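Local coordinates for periplasmic iron-binding protein (Synechocystis sp., PDB 2VOZ) that binds ferric iron in the periplasm and probably delivers it to an ABC transporter for import into the cell, at residues S166-L171 with R331-S336. Numbering follows the deposited sequence.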
loop_
_atom_site.group_PDB
_atom_site.type_symbol
_atom_site.label_atom_id
_atom_site.label_comp_id
_atom_site.label_asym_id
_atom_site.label_seq_id
_atom_site.Cartn_x
_atom_site.Cartn_y
_atom_site.Cartn_z
ATOM N N SER B 166 -11.802 12.226 25.878
ATOM C CA SER B 166 -11.239 13.090 24.814
ATOM C C SER B 166 -11.742 12.724 23.427
ATOM O O SER B 166 -11.636 13.519 22.476
ATOM C CB SER B 166 -9.701 12.973 24.806
ATOM O OG SER B 166 -9.273 11.611 24.918
ATOM N N ASN B 167 -12.256 11.517 23.269
ATOM C CA ASN B 167 -12.583 11.031 21.939
ATOM C C ASN B 167 -13.902 11.631 21.460
ATOM O O ASN B 167 -14.864 11.700 22.211
ATOM C CB ASN B 167 -12.716 9.525 21.942
ATOM C CG ASN B 167 -13.222 9.010 20.618
ATOM O OD1 ASN B 167 -14.398 8.736 20.488
ATOM N ND2 ASN B 167 -12.336 8.887 19.640
ATOM N N VAL B 168 -13.883 12.090 20.220
ATOM C CA VAL B 168 -15.047 12.817 19.689
ATOM C C VAL B 168 -16.304 11.983 19.614
ATOM O O VAL B 168 -17.426 12.535 19.741
ATOM C CB VAL B 168 -14.731 13.470 18.354
ATOM C CG1 VAL B 168 -14.663 12.389 17.237
ATOM C CG2 VAL B 168 -15.754 14.616 18.048
ATOM N N TYR B 169 -16.183 10.668 19.391
ATOM C CA TYR B 169 -17.404 9.848 19.395
ATOM C C TYR B 169 -18.137 9.903 20.745
ATOM O O TYR B 169 -19.371 9.926 20.792
ATOM C CB TYR B 169 -17.119 8.366 19.111
ATOM C CG TYR B 169 -16.180 8.105 17.954
ATOM C CD1 TYR B 169 -16.133 8.945 16.853
ATOM C CD2 TYR B 169 -15.349 6.978 17.987
ATOM C CE1 TYR B 169 -15.249 8.664 15.795
ATOM C CE2 TYR B 169 -14.495 6.697 16.942
ATOM C CZ TYR B 169 -14.447 7.537 15.883
ATOM O OH TYR B 169 -13.563 7.231 14.862
ATOM N N ASN B 170 -17.380 9.886 21.827
ATOM C CA ASN B 170 -17.948 10.019 23.176
ATOM C C ASN B 170 -18.495 11.406 23.402
ATOM O O ASN B 170 -19.598 11.554 23.930
ATOM C CB ASN B 170 -16.887 9.721 24.231
ATOM C CG ASN B 170 -16.584 8.257 24.360
ATOM O OD1 ASN B 170 -17.390 7.377 23.985
ATOM N ND2 ASN B 170 -15.388 7.975 24.873
ATOM N N LEU B 171 -17.717 12.427 23.028
ATOM C CA LEU B 171 -18.182 13.811 23.141
ATOM C C LEU B 171 -19.545 13.947 22.452
ATOM O O LEU B 171 -20.470 14.532 23.000
ATOM C CB LEU B 171 -17.182 14.770 22.480
ATOM C CG LEU B 171 -15.933 15.096 23.328
ATOM C CD1 LEU B 171 -14.853 15.809 22.511
ATOM C CD2 LEU B 171 -16.307 15.909 24.548
ATOM N N ARG B 331 -23.079 21.290 18.742
ATOM C CA ARG B 331 -23.598 22.413 19.546
ATOM C C ARG B 331 -23.266 22.227 21.032
ATOM O O ARG B 331 -22.872 23.182 21.698
ATOM C CB ARG B 331 -25.109 22.550 19.344
ATOM C CG ARG B 331 -25.738 23.651 20.201
ATOM C CD ARG B 331 -27.265 23.703 19.997
ATOM N NE ARG B 331 -27.889 24.578 20.993
ATOM C CZ ARG B 331 -29.201 24.753 21.128
ATOM N NH1 ARG B 331 -30.057 24.104 20.338
ATOM N NH2 ARG B 331 -29.663 25.570 22.071
ATOM N N TYR B 332 -23.475 21.010 21.552
ATOM C CA TYR B 332 -23.242 20.758 22.957
ATOM C C TYR B 332 -21.916 20.083 23.230
ATOM O O TYR B 332 -21.733 19.503 24.318
ATOM C CB TYR B 332 -24.350 19.905 23.536
ATOM C CG TYR B 332 -25.678 20.590 23.521
ATOM C CD1 TYR B 332 -25.991 21.536 24.498
ATOM C CD2 TYR B 332 -26.611 20.311 22.537
ATOM C CE1 TYR B 332 -27.233 22.204 24.498
ATOM C CE2 TYR B 332 -27.843 20.965 22.514
ATOM C CZ TYR B 332 -28.153 21.878 23.510
ATOM O OH TYR B 332 -29.384 22.495 23.460
ATOM N N GLN B 333 -21.005 20.117 22.263
ATOM C CA GLN B 333 -19.652 19.590 22.533
ATOM C C GLN B 333 -18.911 20.233 23.738
ATOM O O GLN B 333 -18.309 19.507 24.550
ATOM C CB GLN B 333 -18.763 19.644 21.273
ATOM C CG GLN B 333 -17.462 18.908 21.480
ATOM C CD GLN B 333 -16.565 18.933 20.274
ATOM O OE1 GLN B 333 -15.530 19.566 20.299
ATOM N NE2 GLN B 333 -16.975 18.258 19.194
ATOM N N PRO B 334 -18.897 21.581 23.842
ATOM C CA PRO B 334 -18.181 22.121 25.025
ATOM C C PRO B 334 -18.802 21.666 26.367
ATOM O O PRO B 334 -18.082 21.339 27.319
ATOM C CB PRO B 334 -18.299 23.644 24.853
ATOM C CG PRO B 334 -18.604 23.869 23.396
ATOM C CD PRO B 334 -19.407 22.658 22.972
ATOM N N ASP B 335 -20.125 21.615 26.394
ATOM C CA ASP B 335 -20.892 21.188 27.556
ATOM C C ASP B 335 -20.531 19.736 27.899
ATOM O O ASP B 335 -20.375 19.395 29.065
ATOM C CB ASP B 335 -22.389 21.299 27.258
ATOM C CG ASP B 335 -22.788 22.661 26.569
ATOM O OD1 ASP B 335 -23.637 23.326 27.185
ATOM O OD2 ASP B 335 -22.309 23.055 25.440
ATOM N N SER B 336 -20.424 18.907 26.865
ATOM C CA SER B 336 -20.113 17.476 27.005
ATOM C C SER B 336 -18.724 17.292 27.617
ATOM O O SER B 336 -18.527 16.480 28.512
ATOM C CB SER B 336 -20.172 16.825 25.616
ATOM O OG SER B 336 -19.626 15.523 25.632
#
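In this periplasmic binding protein fold, the first turn of helix 168-181 packs against the first turn of helix 333-342, with Leu171 touching Gln333 and Ser336. In one of the two conformers modelled for Ser336, OG donates to Leu171 O at 2.9 Å, the one hydrogen bond between the segments. In that conformer the bond lies in the carbonyl plane on a lone pair, with a C=O...OG angle of 110°. OG is then anti to its own backbone N (chi1 168°), which turns it to Leu171. The CD2 methyl of Leu171 also meets this hydroxyl, 3.5 Å from Ser336 OG. The other methyl, CD1, lies 4.2 Å from Gln333 CG, where the two side chains pass at a slant. The extended chain of Gln333 carries its amide on to Val168, whose CG2 is 4.0 Å from Gln333 NE2. That buried amide is held by helix 88-96: NE2 bonds to Gly89 O, and OE1 to Arg93 NE. Asn167 is the N-cap of helix 168-181; its OD1 accepts weak bonds from Tyr169 N and Asn170 N. Tyr169 OH bonds to Tyr226 OH; both tyrosines belong to the iron site, empty in this apo structure. The contact thus joins that site's helix to the C-terminal helix. Leu171 continues onto Ala337 and Met340 of helix 333-342, while Arg93 and Trp92 of helix 88-96 pack on Leu171 and Gln333 respectively.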